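Local coordinates for Non-structural protein NS2 (Bluetongue virus, PDB 1UTY), which binds single-stranded RNA through the domain described here, the amino-terminal RNA-binding part of a longer viral non-structural protein, at residues 11-16 with 46-51; 21-26 with 35-40; 54-59 with 99-104; 66-71 with 75-80; 106-111 with 115-120. All coordinates share one frame; numbering follows the deposited sequence.

Contact 1. Residues 11-16 with 46-51; sequences NIFVLD and KPVKNP
Phe13 reaches from strand 10-15 to the chain that leaves strand 44-48, and its ring carries the whole contact. Its CB points toward residues 46-51. With CG beside the backbone N and anti to the carbonyl carbon (chi1 -60°), the ring meets Pro51 and Val48 in two different ways. Phe13 CG already lies against the proline, 3.7 Å from Pro51 CA. Phe13 CD2 packs on Pro51 CB at 3.8 Å. Across the ring, Phe13 CD1 touches Val48 CG2 at 3.7 Å, and this methyl lies in the ring plane, at the edge. These strands belong to a mixed beta sheet in which strand 34-39 runs between them, so the aromatic ring spans a neighbouring strand and rests on Gln36. Further out, Phe13 CE1 comes to 3.7 Å from Asn50 O. CE2 and CZ complete the ring. Pro51 CA stands over its centre, 3.5 Å from the Phe13 centroid and 3° off the normal, a CH-pi contact. The segment carrying Pro51 is braced by Asn50. Asn50 ND2 donates to Pro51 O over 2.9 Å, from above the carbonyl plane, and also to Gln109 O. Pro51 packs further on Val147 of the second subunit.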
# COMPACT_ATOMS: atom_id res chain seq x y z
N ASN A 11 9.28 -5.68 -14.43
CA ASN A 11 10.31 -6.60 -13.97
C ASN A 11 10.52 -6.57 -12.48
O ASN A 11 10.99 -5.58 -11.93
CB ASN A 11 11.64 -6.29 -14.67
CG ASN A 11 11.66 -6.77 -16.07
OD1 ASN A 11 11.88 -7.95 -16.32
ND2 ASN A 11 11.37 -5.88 -17.02
N ILE A 12 10.18 -7.67 -11.83
CA ILE A 12 10.27 -7.79 -10.40
C ILE A 12 11.40 -8.77 -10.10
O ILE A 12 11.44 -9.87 -10.64
CB ILE A 12 8.89 -8.24 -9.80
CG1 ILE A 12 7.81 -7.19 -10.11
CG2 ILE A 12 8.94 -8.39 -8.27
CD1 ILE A 12 6.96 -7.56 -11.30
N PHE A 13 12.32 -8.32 -9.27
CA PHE A 13 13.47 -9.10 -8.86
C PHE A 13 13.29 -9.39 -7.39
O PHE A 13 13.48 -8.52 -6.55
CB PHE A 13 14.75 -8.31 -9.14
CG PHE A 13 14.94 -7.97 -10.61
CD1 PHE A 13 15.59 -8.85 -11.46
CD2 PHE A 13 14.41 -6.78 -11.13
CE1 PHE A 13 15.74 -8.56 -12.83
CE2 PHE A 13 14.55 -6.46 -12.49
CZ PHE A 13 15.21 -7.36 -13.35
N VAL A 14 12.86 -10.61 -7.09
CA VAL A 14 12.61 -11.00 -5.71
C VAL A 14 13.94 -11.33 -5.07
O VAL A 14 14.71 -12.13 -5.60
CB VAL A 14 11.62 -12.18 -5.59
CG1 VAL A 14 11.30 -12.46 -4.14
CG2 VAL A 14 10.31 -11.85 -6.34
N LEU A 15 14.21 -10.66 -3.95
CA LEU A 15 15.32 -10.97 -3.08
C LEU A 15 14.71 -11.66 -1.87
O LEU A 15 14.01 -11.02 -1.07
CB LEU A 15 16.07 -9.70 -2.69
CG LEU A 15 17.18 -9.84 -1.63
CD1 LEU A 15 18.31 -10.77 -2.10
CD2 LEU A 15 17.75 -8.46 -1.20
N ASP A 16 14.95 -12.96 -1.76
CA ASP A 16 14.40 -13.79 -0.69
C ASP A 16 15.53 -14.65 -0.14
O ASP A 16 15.67 -15.81 -0.51
CB ASP A 16 13.27 -14.68 -1.23
CG ASP A 16 12.74 -15.67 -0.18
OD1 ASP A 16 12.77 -15.37 1.03
OD2 ASP A 16 12.26 -16.78 -0.47
N LYS A 46 13.17 -16.37 -13.82
CA LYS A 46 14.59 -16.68 -13.95
C LYS A 46 15.44 -16.15 -12.82
O LYS A 46 15.38 -14.96 -12.53
CB LYS A 46 15.16 -16.16 -15.29
CG LYS A 46 16.68 -16.22 -15.36
CD LYS A 46 17.23 -16.11 -16.77
CE LYS A 46 18.67 -16.65 -16.82
NZ LYS A 46 19.37 -16.40 -18.13
N PRO A 47 16.23 -17.03 -12.19
CA PRO A 47 17.25 -16.61 -11.22
C PRO A 47 18.31 -15.75 -11.91
O PRO A 47 18.84 -16.17 -12.93
CB PRO A 47 17.88 -17.94 -10.77
CG PRO A 47 16.88 -18.95 -11.09
CD PRO A 47 16.20 -18.50 -12.35
N VAL A 48 18.59 -14.57 -11.37
CA VAL A 48 19.56 -13.66 -11.98
C VAL A 48 20.51 -13.01 -10.96
O VAL A 48 20.25 -13.03 -9.76
CB VAL A 48 18.89 -12.56 -12.83
CG1 VAL A 48 18.31 -13.16 -14.09
CG2 VAL A 48 17.83 -11.79 -12.01
N LYS A 49 21.60 -12.43 -11.46
CA LYS A 49 22.61 -11.85 -10.60
C LYS A 49 22.21 -10.46 -10.13
O LYS A 49 22.59 -10.03 -9.02
CB LYS A 49 24.00 -11.82 -11.29
CG LYS A 49 24.05 -11.19 -12.71
CD LYS A 49 25.45 -11.27 -13.34
CE LYS A 49 25.57 -12.40 -14.37
NZ LYS A 49 26.98 -12.61 -14.92
N ASN A 50 21.46 -9.74 -10.95
CA ASN A 50 21.18 -8.34 -10.65
C ASN A 50 19.87 -7.80 -11.24
O ASN A 50 19.39 -8.30 -12.26
CB ASN A 50 22.39 -7.45 -11.02
CG ASN A 50 22.60 -7.32 -12.51
OD1 ASN A 50 23.33 -8.10 -13.12
ND2 ASN A 50 21.95 -6.33 -13.12
N PRO A 51 19.29 -6.79 -10.60
CA PRO A 51 18.12 -6.11 -11.16
C PRO A 51 18.49 -5.26 -12.38
O PRO A 51 19.61 -4.77 -12.49
CB PRO A 51 17.65 -5.22 -10.01
CG PRO A 51 18.84 -5.00 -9.18
CD PRO A 51 19.71 -6.22 -9.31

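Contact 2. Residues 21-26 with 35-40; sequences TLCGAI and CQIKIG
Cys23 and Cys35 meet where helix 22-29 lies against the adjoining strand 34-39. The two elements follow each other in the chain, and the helix rests on a mixed beta sheet. The tight part is small and buried. Cys23 CB faces Cys35 CB at 3.8 Å, and Cys23 O approaches the same Cys35 CB at 3.5 Å. The backbones are closest here too, with 5.4 Å between Cys23 CA and Cys35 CA. The two sulfurs leave their chains differently. Cys23 SG sits beside its backbone N, anti to the carbonyl carbon (chi1 -73°). Cys35 SG is anti to its own N (chi1 -167°) and lies near Cys23 CA. Cys23 SG and Cys35 SG are 4.2 Å apart, so there is no disulfide. Cys23 SG also meets the end of Ile37, whose CD1 comes to 3.9 Å. Ile37 continues this apolar layer onto Val14 and Leu77.

The contact thins away from this core. Ile26 is partly exposed. It starts toward the strand, but its end leads away; its side chain packs on Phe45 and Pro47 of strand 44-48, CG2 meeting the proline. Beyond Ile37 the strand moves away from the helix. The start of the helix is fixed from the side of strand 10-15, since Asp16 OD2 is hydrogen-bonded to Thr21 OG1. Thr21 is the N-cap residue: its OG1 accepts from Gly24 N at 3.1 Å, with an N-H...O angle of 157°.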
# COMPACT_ATOMS: atom_id res chain seq x y z
N THR A 21 10.33 -18.78 -0.00
CA THR A 21 9.43 -18.74 -1.16
C THR A 21 10.01 -19.58 -2.29
O THR A 21 11.22 -19.81 -2.36
CB THR A 21 9.18 -17.30 -1.67
OG1 THR A 21 10.38 -16.78 -2.27
CG2 THR A 21 8.86 -16.33 -0.54
N LEU A 22 9.14 -20.04 -3.19
CA LEU A 22 9.60 -20.73 -4.38
C LEU A 22 10.74 -19.96 -5.07
O LEU A 22 11.78 -20.54 -5.40
CB LEU A 22 8.46 -20.98 -5.37
CG LEU A 22 8.96 -21.66 -6.65
CD1 LEU A 22 9.19 -23.14 -6.39
CD2 LEU A 22 8.00 -21.45 -7.81
N CYS A 23 10.52 -18.66 -5.27
CA CYS A 23 11.51 -17.71 -5.78
C CYS A 23 12.86 -17.81 -5.11
O CYS A 23 13.88 -17.87 -5.80
CB CYS A 23 11.01 -16.28 -5.56
SG CYS A 23 9.69 -15.81 -6.68
N GLY A 24 12.87 -17.78 -3.78
CA GLY A 24 14.09 -17.83 -2.99
C GLY A 24 14.78 -19.17 -3.10
O GLY A 24 16.01 -19.23 -3.22
N ALA A 25 13.99 -20.25 -3.05
CA ALA A 25 14.52 -21.61 -3.14
C ALA A 25 15.27 -21.79 -4.45
O ALA A 25 16.39 -22.27 -4.48
CB ALA A 25 13.38 -22.65 -3.01
N ILE A 26 14.62 -21.35 -5.53
CA ILE A 26 15.14 -21.48 -6.89
C ILE A 26 16.39 -20.62 -7.09
O ILE A 26 17.37 -21.07 -7.67
CB ILE A 26 14.02 -21.10 -7.90
CG1 ILE A 26 12.95 -22.20 -7.96
CG2 ILE A 26 14.58 -20.78 -9.28
CD1 ILE A 26 13.46 -23.63 -8.12
N CYS A 35 15.39 -13.77 -7.87
CA CYS A 35 14.53 -14.40 -8.86
C CYS A 35 13.79 -13.34 -9.65
O CYS A 35 12.96 -12.61 -9.09
CB CYS A 35 13.56 -15.38 -8.21
SG CYS A 35 12.75 -16.42 -9.43
N GLN A 36 14.09 -13.24 -10.95
CA GLN A 36 13.36 -12.31 -11.80
C GLN A 36 11.96 -12.82 -12.18
O GLN A 36 11.81 -13.95 -12.68
CB GLN A 36 14.15 -11.98 -13.07
CG GLN A 36 13.41 -11.07 -14.04
CD GLN A 36 14.17 -10.87 -15.37
OE1 GLN A 36 15.01 -11.69 -15.73
NE2 GLN A 36 13.85 -9.81 -16.09
N ILE A 37 10.95 -11.97 -11.93
CA ILE A 37 9.61 -12.17 -12.46
C ILE A 37 9.29 -11.06 -13.46
O ILE A 37 9.24 -9.89 -13.11
CB ILE A 37 8.56 -12.20 -11.33
CG1 ILE A 37 8.97 -13.23 -10.28
CG2 ILE A 37 7.15 -12.49 -11.91
CD1 ILE A 37 8.12 -13.19 -9.03
N LYS A 38 9.08 -11.46 -14.71
CA LYS A 38 8.75 -10.53 -15.78
C LYS A 38 7.29 -10.69 -16.15
O LYS A 38 6.85 -11.79 -16.48
CB LYS A 38 9.63 -10.77 -16.99
CG LYS A 38 9.39 -9.78 -18.13
CD LYS A 38 10.60 -9.72 -19.07
CE LYS A 38 10.54 -10.80 -20.13
NZ LYS A 38 11.78 -10.82 -21.00
N ILE A 39 6.54 -9.59 -16.08
CA ILE A 39 5.12 -9.59 -16.44
C ILE A 39 4.94 -8.75 -17.69
O ILE A 39 5.51 -7.67 -17.78
CB ILE A 39 4.25 -9.03 -15.28
CG1 ILE A 39 4.39 -9.88 -14.03
CG2 ILE A 39 2.78 -8.98 -15.68
CD1 ILE A 39 3.95 -9.16 -12.78
N GLY A 40 4.19 -9.25 -18.66
CA GLY A 40 3.92 -8.50 -19.87
C GLY A 40 3.69 -9.36 -21.09
O GLY A 40 3.29 -10.51 -20.97

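Contact 3. Residues 54-59 with 99-104; sequences KGYVLN and VSVTPM
Tyr56 and Leu58 of strand 56-59 face Val101 and Val99 of strand 97-110 through apolar side chains, with no hydrogen bond between the two segments. The closer pair is Tyr56 and Val101. Val101 CG2 lies near the plane of the phenol ring, at its edge, 4.0 Å from Tyr56 CE2 and 4.2 Å from Tyr56 CD2. Its placement, anti to the carbonyl carbon of Val101, turns this methyl to the ring. The second pair is looser: Leu58 CD1 and Val99 CG1 are 4.3 Å apart.

Polar interactions lie outside the pairing. Tyr56 OH is hydrogen-bonded to Asp70 OD2, which fixes the far end of the ring whose edge Val101 touches. Weak bonds link Val101 O and Thr102 OG1 to Asn134 of the second subunit.

The backbones stay well apart, with 8.1 Å between Tyr56 CA and Val101 CA. This spacing fits the order of the mixed sheet, where strand 113-123 runs between the two. Ile119 and Lys120 of that strand pack on Val57 and Val101, respectively. Tyr56 and Val101 both reach Ile68 of strand 64-70, while Leu58 packs on Ile12 of strand 10-15 and Leu77 of strand 73-79.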
# COMPACT_ATOMS: atom_id res chain seq x y z
N LYS A 54 14.97 0.40 -14.32
CA LYS A 54 13.52 0.54 -14.19
C LYS A 54 12.87 -0.68 -13.50
O LYS A 54 11.65 -0.78 -13.44
CB LYS A 54 12.88 0.83 -15.56
N GLY A 55 13.68 -1.58 -12.97
CA GLY A 55 13.19 -2.75 -12.25
C GLY A 55 12.85 -2.51 -10.78
O GLY A 55 13.30 -1.53 -10.16
N TYR A 56 12.07 -3.44 -10.24
CA TYR A 56 11.67 -3.43 -8.83
C TYR A 56 12.46 -4.49 -8.09
O TYR A 56 12.49 -5.65 -8.52
CB TYR A 56 10.17 -3.73 -8.68
CG TYR A 56 9.27 -2.73 -9.35
CD1 TYR A 56 9.09 -2.73 -10.74
CD2 TYR A 56 8.61 -1.75 -8.61
CE1 TYR A 56 8.28 -1.78 -11.36
CE2 TYR A 56 7.81 -0.81 -9.22
CZ TYR A 56 7.64 -0.83 -10.58
OH TYR A 56 6.83 0.10 -11.16
N VAL A 57 13.11 -4.11 -7.00
CA VAL A 57 13.67 -5.09 -6.10
C VAL A 57 12.65 -5.31 -5.00
O VAL A 57 12.31 -4.39 -4.25
CB VAL A 57 15.04 -4.67 -5.51
CG1 VAL A 57 15.48 -5.62 -4.41
CG2 VAL A 57 16.09 -4.59 -6.60
N LEU A 58 12.13 -6.52 -4.94
CA LEU A 58 11.19 -6.90 -3.92
C LEU A 58 11.94 -7.77 -2.91
O LEU A 58 12.13 -8.97 -3.11
CB LEU A 58 10.01 -7.64 -4.54
CG LEU A 58 8.89 -8.08 -3.59
CD1 LEU A 58 8.42 -6.90 -2.70
CD2 LEU A 58 7.74 -8.71 -4.39
N ASN A 59 12.40 -7.12 -1.85
CA ASN A 59 13.05 -7.76 -0.73
C ASN A 59 11.94 -8.28 0.18
O ASN A 59 11.16 -7.49 0.74
CB ASN A 59 13.92 -6.71 -0.03
CG ASN A 59 14.72 -7.26 1.18
OD1 ASN A 59 14.50 -8.36 1.64
ND2 ASN A 59 15.61 -6.43 1.70
N VAL A 99 3.17 -2.62 -0.35
CA VAL A 99 4.59 -2.38 -0.27
C VAL A 99 4.85 -1.07 -1.00
O VAL A 99 4.34 -0.86 -2.11
CB VAL A 99 5.38 -3.54 -0.93
CG1 VAL A 99 6.88 -3.27 -0.92
CG2 VAL A 99 5.06 -4.88 -0.26
N SER A 100 5.62 -0.20 -0.35
CA SER A 100 6.04 1.06 -0.95
C SER A 100 7.30 0.95 -1.82
O SER A 100 8.16 0.07 -1.64
CB SER A 100 6.29 2.10 0.15
OG SER A 100 5.06 2.60 0.67
N VAL A 101 7.42 1.89 -2.75
CA VAL A 101 8.56 1.98 -3.63
C VAL A 101 9.42 3.15 -3.17
O VAL A 101 8.91 4.24 -2.93
CB VAL A 101 8.10 2.25 -5.08
CG1 VAL A 101 9.25 2.74 -5.94
CG2 VAL A 101 7.50 1.02 -5.67
N THR A 102 10.72 2.91 -3.04
CA THR A 102 11.67 3.99 -2.84
C THR A 102 12.67 3.89 -3.98
O THR A 102 13.41 2.93 -4.05
CB THR A 102 12.39 3.88 -1.48
OG1 THR A 102 11.43 3.73 -0.43
CG2 THR A 102 13.10 5.18 -1.15
N PRO A 103 12.65 4.85 -4.90
CA PRO A 103 13.59 4.84 -6.03
C PRO A 103 15.05 4.92 -5.57
O PRO A 103 15.35 5.52 -4.54
CB PRO A 103 13.19 6.08 -6.83
CG PRO A 103 12.40 6.93 -5.90
CD PRO A 103 11.72 5.99 -4.96
N MET A 104 15.95 4.31 -6.32
CA MET A 104 17.37 4.32 -6.00
C MET A 104 18.13 4.67 -7.24
O MET A 104 17.87 4.11 -8.31
CB MET A 104 17.85 2.95 -5.52
CG MET A 104 17.25 2.48 -4.22
SD MET A 104 18.02 0.98 -3.61
CE MET A 104 17.72 -0.17 -4.99

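Contact 4. Residues 66-71 with 75-80; sequences YRIQDG and ISLMLT
Tyr66 and Ile68 pair with Leu77 and Ile75 as the two arms of an antiparallel beta hairpin, the strand axes 4.7 Å apart and their directions 165° from each other. Both are hydrogen-bonded pairs, each with two backbone bonds. Tyr66 N donates to Leu77 O at 2.8 Å, and Leu77 N returns a bond to Tyr66 O. Ile68 N and Ile75 O make a bond of the same kind, and Ile75 N donates to Ile68 O.

Between them lies the non-hydrogen-bonded pair of Arg67 and Ser76, whose side chains share one face. Arg67 grips a single oxygen side-on. Arg67 NE reaches Ser76 OG at 2.9 Å and Arg67 NH2 the same oxygen at 3.0 Å. The oxygen lies close to the guanidinium plane, 14° out of it. A bend in the arginine chain at chi3 (-93°) turns the group onto the serine. Arg67 NH2 also forms a salt bridge with Glu92.

The other face is apolar. Ile68 and Ile75 lie side by side and point the same way, with Ile68 CG2 4.0 Å from Ile75 CD1. Ile68 CD1 extends to Leu77 CD1 at 3.9 Å. The Tyr66 ring crosses Leu79 at about a right angle, its CD2 3.8 Å from Leu79 CD1. Tyr66 OH bonds to Gly62 O.

This apolar face packs on Ile12 and Val14 of strand 10-15 and on Tyr56 and Leu58 of strand 56-59. In the sheet, the hairpin lies between strands 97-110 and 84-87.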
# COMPACT_ATOMS: atom_id res chain seq x y z
N TYR A 66 2.02 -9.70 -1.63
CA TYR A 66 2.73 -8.43 -1.73
C TYR A 66 2.19 -7.60 -2.90
O TYR A 66 2.11 -8.06 -4.03
CB TYR A 66 4.22 -8.67 -1.91
CG TYR A 66 4.86 -9.51 -0.83
CD1 TYR A 66 5.27 -8.94 0.36
CD2 TYR A 66 5.06 -10.89 -1.00
CE1 TYR A 66 5.86 -9.69 1.35
CE2 TYR A 66 5.66 -11.65 -0.02
CZ TYR A 66 6.06 -11.04 1.16
OH TYR A 66 6.65 -11.74 2.17
N ARG A 67 1.83 -6.36 -2.60
CA ARG A 67 1.34 -5.44 -3.62
C ARG A 67 2.28 -4.26 -3.73
O ARG A 67 2.36 -3.44 -2.82
CB ARG A 67 -0.07 -4.96 -3.27
CG ARG A 67 -0.68 -3.97 -4.25
CD ARG A 67 -2.20 -3.87 -4.12
NE ARG A 67 -2.89 -4.78 -5.05
CZ ARG A 67 -4.17 -5.16 -4.95
NH1 ARG A 67 -4.94 -4.72 -3.94
NH2 ARG A 67 -4.69 -5.97 -5.87
N ILE A 68 3.02 -4.17 -4.83
CA ILE A 68 3.89 -3.03 -5.03
C ILE A 68 3.08 -1.84 -5.51
O ILE A 68 2.39 -1.95 -6.51
CB ILE A 68 5.03 -3.35 -6.01
CG1 ILE A 68 5.96 -4.42 -5.42
CG2 ILE A 68 5.80 -2.08 -6.35
CD1 ILE A 68 6.75 -5.20 -6.46
N GLN A 69 3.17 -0.72 -4.80
CA GLN A 69 2.40 0.47 -5.19
C GLN A 69 3.23 1.65 -5.66
O GLN A 69 3.84 2.40 -4.88
CB GLN A 69 1.40 0.86 -4.11
CG GLN A 69 -0.01 0.56 -4.55
CD GLN A 69 -0.74 -0.33 -3.58
OE1 GLN A 69 -0.11 -0.95 -2.72
NE2 GLN A 69 -2.06 -0.40 -3.71
N ASP A 70 3.21 1.80 -6.97
CA ASP A 70 4.03 2.76 -7.65
C ASP A 70 3.13 3.71 -8.44
O ASP A 70 3.15 3.73 -9.67
CB ASP A 70 5.01 2.02 -8.56
CG ASP A 70 6.06 2.93 -9.14
OD1 ASP A 70 6.12 4.11 -8.72
OD2 ASP A 70 6.85 2.54 -10.04
N GLY A 71 2.36 4.51 -7.71
CA GLY A 71 1.42 5.43 -8.33
C GLY A 71 0.30 4.69 -9.02
O GLY A 71 -0.48 3.98 -8.37
N ILE A 75 1.54 -3.74 -8.88
CA ILE A 75 1.90 -5.13 -9.14
C ILE A 75 1.54 -6.02 -7.95
O ILE A 75 2.07 -5.83 -6.86
CB ILE A 75 3.40 -5.26 -9.49
CG1 ILE A 75 3.81 -4.21 -10.53
CG2 ILE A 75 3.71 -6.65 -10.03
CD1 ILE A 75 4.90 -3.28 -10.09
N SER A 76 0.64 -6.98 -8.16
CA SER A 76 0.19 -7.85 -7.07
C SER A 76 0.81 -9.23 -7.20
O SER A 76 0.70 -9.86 -8.25
CB SER A 76 -1.34 -8.00 -7.06
OG SER A 76 -1.97 -6.74 -7.01
N LEU A 77 1.44 -9.70 -6.13
CA LEU A 77 2.17 -10.95 -6.19
C LEU A 77 1.82 -11.87 -5.02
O LEU A 77 1.80 -11.45 -3.85
CB LEU A 77 3.67 -10.71 -6.21
CG LEU A 77 4.25 -9.79 -7.28
CD1 LEU A 77 4.51 -8.38 -6.67
CD2 LEU A 77 5.52 -10.40 -7.84
N MET A 78 1.54 -13.12 -5.37
CA MET A 78 1.46 -14.19 -4.38
C MET A 78 2.75 -15.00 -4.42
O MET A 78 3.03 -15.69 -5.40
CB MET A 78 0.27 -15.09 -4.66
CG MET A 78 -1.08 -14.42 -4.52
SD MET A 78 -1.34 -13.72 -2.87
CE MET A 78 -3.01 -13.25 -3.05
N LEU A 79 3.54 -14.90 -3.36
CA LEU A 79 4.77 -15.69 -3.27
C LEU A 79 4.59 -16.76 -2.23
O LEU A 79 4.49 -16.45 -1.03
CB LEU A 79 5.99 -14.81 -2.94
CG LEU A 79 6.16 -13.55 -3.79
CD1 LEU A 79 7.38 -12.76 -3.32
CD2 LEU A 79 6.25 -13.89 -5.33
N THR A 80 4.51 -18.01 -2.67
CA THR A 80 4.37 -19.10 -1.72
C THR A 80 5.63 -19.93 -1.71
O THR A 80 6.53 -19.66 -2.51
CB THR A 80 3.11 -19.99 -2.01
OG1 THR A 80 3.34 -20.77 -3.18
CG2 THR A 80 1.89 -19.12 -2.35

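Contact 5. Residues 106-111 with 115-120; sequences TRVQYN and VDAEIK
Arg107 and Asp116 stand on the same face of a beta hairpin and meet obliquely, their guanidinium and carboxylate planes 61° apart. Arg107 NH1 makes a salt bridge with Asp116 OD2 at 3.2 Å, and the carboxylate lies at the guanidinium edge. The bend of the arginine at chi3 (84°) turns the guanidinium toward the aspartate. Nearer the backbone, Arg107 CG lies 3.5 Å from Asp116 OD1.

Thr106, Val108 and Ala117 point to the other face. Thr106 and Ile119 cross at about a right angle, and Thr106 OG1 lies 3.3 Å from Ile119 CG1. The same hydroxyl donates a weak bond to Ala117 O. Val108 CG2 packs against Ala117 CB at 3.7 Å. Backbone pairs frame these groups: Thr106 N and Ala117 O bond at 2.9 Å, as do Val108 N and Val115 O. The local strand axes cross at 109°, so the hairpin is strongly twisted.

Strands 97-110 and 113-123 lie between strands 64-70 and 56-59 in the mixed sheet. Tyr110 packs on Glu52 and Pro53, and Ala117 also packs on Pro53. At Arg107 the sheet continues as an antiparallel ladder into a strand of the second subunit.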
# COMPACT_ATOMS: atom_id res chain seq x y z
N THR A 106 21.36 4.02 -9.02
CA THR A 106 22.37 2.97 -8.95
C THR A 106 23.17 2.89 -10.23
O THR A 106 22.95 3.66 -11.17
CB THR A 106 21.73 1.57 -8.68
OG1 THR A 106 21.17 1.04 -9.89
CG2 THR A 106 20.55 1.66 -7.75
N ARG A 107 24.11 1.94 -10.24
CA ARG A 107 24.71 1.41 -11.45
C ARG A 107 24.54 -0.10 -11.47
O ARG A 107 24.76 -0.77 -10.46
CB ARG A 107 26.19 1.75 -11.51
CG ARG A 107 26.50 3.01 -12.28
CD ARG A 107 27.92 3.46 -12.12
NE ARG A 107 28.83 2.77 -13.03
CZ ARG A 107 28.96 3.06 -14.32
NH1 ARG A 107 28.23 4.02 -14.88
NH2 ARG A 107 29.83 2.38 -15.06
N VAL A 108 24.15 -0.63 -12.63
CA VAL A 108 23.89 -2.05 -12.80
C VAL A 108 24.27 -2.57 -14.19
O VAL A 108 24.32 -1.80 -15.17
CB VAL A 108 22.39 -2.42 -12.54
CG1 VAL A 108 22.06 -2.37 -11.05
CG2 VAL A 108 21.45 -1.54 -13.36
N GLN A 109 24.54 -3.87 -14.25
CA GLN A 109 24.72 -4.61 -15.50
C GLN A 109 23.41 -4.69 -16.29
O GLN A 109 22.41 -5.24 -15.79
CB GLN A 109 25.21 -6.03 -15.21
CG GLN A 109 26.72 -6.16 -15.07
CD GLN A 109 27.29 -7.41 -15.75
OE1 GLN A 109 26.58 -8.15 -16.44
NE2 GLN A 109 28.58 -7.65 -15.55
N TYR A 110 23.42 -4.13 -17.50
CA TYR A 110 22.34 -4.28 -18.48
C TYR A 110 22.94 -4.76 -19.80
O TYR A 110 23.83 -4.10 -20.36
CB TYR A 110 21.59 -2.97 -18.69
CG TYR A 110 20.22 -3.13 -19.33
CD1 TYR A 110 19.37 -4.18 -18.95
CD2 TYR A 110 19.78 -2.23 -20.29
CE1 TYR A 110 18.11 -4.32 -19.53
CE2 TYR A 110 18.52 -2.36 -20.88
CZ TYR A 110 17.69 -3.41 -20.49
OH TYR A 110 16.45 -3.56 -21.07
N ASN A 111 22.44 -5.89 -20.30
CA ASN A 111 23.02 -6.59 -21.45
C ASN A 111 24.52 -6.79 -21.29
O ASN A 111 25.30 -6.50 -22.20
CB ASN A 111 22.71 -5.86 -22.77
CG ASN A 111 21.26 -5.38 -22.86
OD1 ASN A 111 20.32 -6.14 -22.59
ND2 ASN A 111 21.08 -4.12 -23.26
N VAL A 115 25.67 0.39 -16.48
CA VAL A 115 24.92 1.62 -16.78
C VAL A 115 24.33 2.26 -15.52
O VAL A 115 24.01 1.58 -14.55
CB VAL A 115 23.78 1.37 -17.83
CG1 VAL A 115 23.28 2.69 -18.42
CG2 VAL A 115 24.25 0.43 -18.97
N ASP A 116 24.22 3.59 -15.54
CA ASP A 116 23.52 4.34 -14.51
C ASP A 116 22.02 4.09 -14.65
O ASP A 116 21.48 4.19 -15.75
CB ASP A 116 23.80 5.82 -14.69
CG ASP A 116 25.26 6.15 -14.49
OD1 ASP A 116 25.67 6.27 -13.32
OD2 ASP A 116 26.06 6.31 -15.44
N ALA A 117 21.35 3.74 -13.55
CA ALA A 117 19.97 3.28 -13.64
C ALA A 117 19.12 3.57 -12.41
O ALA A 117 19.62 3.62 -11.28
CB ALA A 117 19.93 1.79 -13.96
N GLU A 118 17.83 3.75 -12.65
CA GLU A 118 16.87 3.84 -11.57
C GLU A 118 16.36 2.45 -11.26
O GLU A 118 15.95 1.72 -12.16
CB GLU A 118 15.72 4.77 -11.94
CG GLU A 118 15.09 5.45 -10.74
CD GLU A 118 13.70 6.00 -11.03
OE1 GLU A 118 13.58 6.92 -11.87
OE2 GLU A 118 12.74 5.50 -10.41
N ILE A 119 16.44 2.07 -9.99
CA ILE A 119 15.84 0.85 -9.49
C ILE A 119 14.83 1.22 -8.42
O ILE A 119 15.05 2.15 -7.66
CB ILE A 119 16.90 -0.10 -8.91
CG1 ILE A 119 18.11 -0.23 -9.84
CG2 ILE A 119 16.31 -1.48 -8.63
CD1 ILE A 119 17.96 -1.22 -10.97
N LYS A 120 13.73 0.50 -8.35
CA LYS A 120 12.73 0.79 -7.35
C LYS A 120 12.85 -0.23 -6.24
O LYS A 120 12.64 -1.43 -6.47
CB LYS A 120 11.33 0.82 -7.98
CG LYS A 120 11.34 1.45 -9.36
CD LYS A 120 10.15 2.32 -9.65
CE LYS A 120 9.88 2.31 -11.15
NZ LYS A 120 9.01 3.45 -11.55

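All five contacts reach one mixed sheet. Contact 2 is nested in the chain loop closed by contact 1, with centres about 7 Å apart; a probable backbone hydrogen bond between Ile12 and Ile37 joins them. Contact 4 is likewise nested inside contact 3, about 11 Å between centres. Contacts 3 and 5 share strand 97-110. Contacts 4 and 5 are farthest apart, about 22 Å between centres, yet Asp70 OD2 and Lys120 NZ form a salt bridge of 2.8 Å. Contacts 1 and 5, about 13 Å between centres, meet where Pro51 CB packs 4.1 Å from Ile119 CD1. Contacts 1, 3, 4 and 5 also touch the second subunit, whereas contact 2 does not.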